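Local coordinates for malate dehydrogenase (Picrophilus torridus, PDB 4BGV) that catalyses the reversible NAD-dependent oxidation of (S)-malate to oxaloacetate in the tricarboxylic acid cycle, at the interface of chains A and B. Coordinates in Å, arbitrary orientation; residue numbers count along the deposited sequence, not the author numbering. Chains: chain A/B, Malate dehydrogenase.

The interface of chains A and B. Residues chain A 1-2; chain B 246-248, 282.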
ATOM      1  N   ALA A   1     -21.440   6.250  -1.321  1.00 44.67           N
ATOM      2  CA  ALA A   1     -20.223   6.906  -1.790  1.00 41.58           C
ATOM      3  C   ALA A   1     -19.210   5.903  -2.324  1.00 37.36           C
ATOM      4  O   ALA A   1     -18.318   6.267  -3.096  1.00 39.03           O
ATOM      5  CB  ALA A   1     -19.601   7.748  -0.680  1.00 42.48           C
ATOM      6  N   ARG A   2     -19.339   4.643  -1.910  1.00 27.99           N
ATOM      7  CA  ARG A   2     -18.398   3.615  -2.347  1.00 20.01           C
ATOM      8  C   ARG A   2     -19.048   2.619  -3.284  1.00 16.64           C
ATOM      9  O   ARG A   2     -20.257   2.390  -3.237  1.00 18.11           O
ATOM     10  CB  ARG A   2     -17.781   2.883  -1.148  1.00 16.67           C
ATOM     11  CG  ARG A   2     -16.934   3.784  -0.249  1.00 18.16           C
ATOM     12  CD  ARG A   2     -16.159   2.995   0.812  1.00 19.94           C
ATOM     13  NE  ARG A   2     -17.028   2.339   1.790  1.00 18.91           N
ATOM     14  CZ  ARG A   2     -17.448   2.899   2.925  1.00 20.63           C
ATOM     15  NH1 ARG A   2     -17.081   4.133   3.234  1.00 17.70           N
ATOM     16  NH2 ARG A   2     -18.229   2.216   3.763  1.00 16.13           N
TER
ATOM     17  N   VAL B 246     -14.176  11.809   0.194  1.00  7.73           N
ATOM     18  CA  VAL B 246     -14.352  11.066  -1.051  1.00  8.97           C
ATOM     19  C   VAL B 246     -14.757   9.609  -0.813  1.00 12.35           C
ATOM     20  O   VAL B 246     -15.691   9.090  -1.443  1.00 10.33           O
ATOM     21  CB  VAL B 246     -13.073  11.120  -1.901  1.00 10.07           C
ATOM     22  CG1 VAL B 246     -13.179  10.158  -3.085  1.00 14.69           C
ATOM     23  CG2 VAL B 246     -12.836  12.562  -2.381  1.00  7.67           C
ATOM     24  N   ASN B 247     -14.072   8.964   0.123  1.00  8.85           N
ATOM     25  CA  ASN B 247     -14.344   7.566   0.414  1.00  9.80           C
ATOM     26  C   ASN B 247     -15.223   7.345   1.645  1.00 12.30           C
ATOM     27  O   ASN B 247     -15.363   6.214   2.119  1.00 14.30           O
ATOM     28  CB  ASN B 247     -13.033   6.794   0.522  1.00  9.14           C
ATOM     29  CG  ASN B 247     -12.300   6.735  -0.813  1.00 12.14           C
ATOM     30  OD1 ASN B 247     -12.930   6.696  -1.847  1.00 14.24           O
ATOM     31  ND2 ASN B 247     -10.983   6.734  -0.781  1.00 14.36           N
ATOM     32  N   ASP B 248     -15.821   8.426   2.144  1.00 11.98           N
ATOM     33  CA  ASP B 248     -16.797   8.336   3.240  1.00 12.25           C
ATOM     34  C   ASP B 248     -16.245   7.534   4.439  1.00 10.65           C
ATOM     35  O   ASP B 248     -16.916   6.649   4.968  1.00 13.09           O
ATOM     36  CB  ASP B 248     -18.107   7.736   2.727  1.00 12.40           C
ATOM     37  CG  ASP B 248     -19.278   7.980   3.667  1.00 15.79           C
ATOM     38  OD1 ASP B 248     -19.357   9.066   4.286  1.00 12.79           O
ATOM     39  OD2 ASP B 248     -20.143   7.087   3.759  1.00 18.24           O
ATOM     40  N   LYS B 282     -19.017  11.705   3.505  1.00 10.35           N
ATOM     41  CA  LYS B 282     -19.376  12.116   2.145  1.00 13.50           C
ATOM     42  C   LYS B 282     -20.198  13.403   2.111  1.00 14.45           C
ATOM     43  O   LYS B 282     -20.294  14.050   1.067  1.00 13.77           O
ATOM     44  CB  LYS B 282     -20.133  11.001   1.418  1.00 14.36           C
ATOM     45  CG  LYS B 282     -21.552  10.802   1.923  1.00 22.55           C
ATOM     46  CD  LYS B 282     -22.293   9.766   1.088  1.00 31.13           C
ATOM     47  CE  LYS B 282     -22.379   8.426   1.799  1.00 37.02           C
ATOM     48  NZ  LYS B 282     -23.071   8.495   3.130  1.00 38.11           N
TER
HETATM   49  O   HOH W   1     -15.647   6.116  -2.985  1.00 31.71           O
HETATM   50  O   HOH W   2     -21.017   5.622   1.373  1.00 40.23           O
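A:Arg2 lays its guanidinium edge-on against the turn of chain B that follows helix 232-246, in a small patch between two subunits of this LDH/MDH-superfamily enzyme. The deposited assembly is a tetramer; the contact recurs with the chains exchanged about a two-fold axis, although the structure alone does not show that this pairing is the one used in solution. NH1 of A:Arg2 donates to the backbone O of B:Asn247 at 2.9 Å, the oxygen lying almost in the guanidinium plane and the bond fairly straight, 153° at the hydrogen. The same nitrogen reaches the carbonyl O of B:Asp248 in a weaker, more bent bond. CG and CD of the arginine run alongside the B:Asn247 O, and the bend at chi3 (-66°) then turns the guanidinium so that NH1 meets that oxygen.

Two waters extend the polar contact to A:Ala1, a poorly ordered residue. One joins its backbone O, at 2.7 Å, to the side-chain OD1 of B:Asn247. The other links the N-terminal amino N of A:Ala1 to carboxylate OD2 of B:Asp248, 2.9 Å from that oxygen.

Apolar contact comes from the methyl CB of A:Ala1, which rests where CB of B:Asp248 (3.7 Å) and the aliphatic chain of B:Lys282 come together, 3.8 Å from CE of the lysine. Within chain B the carboxylate of B:Asp248 is steadied by B:Lys282: the backbone N of B:Lys282 donates to OD1 of B:Asp248 at 2.8 Å, on the anti side and tilted 33° out of the carboxylate plane, while NZ makes a looser salt bridge to OD2.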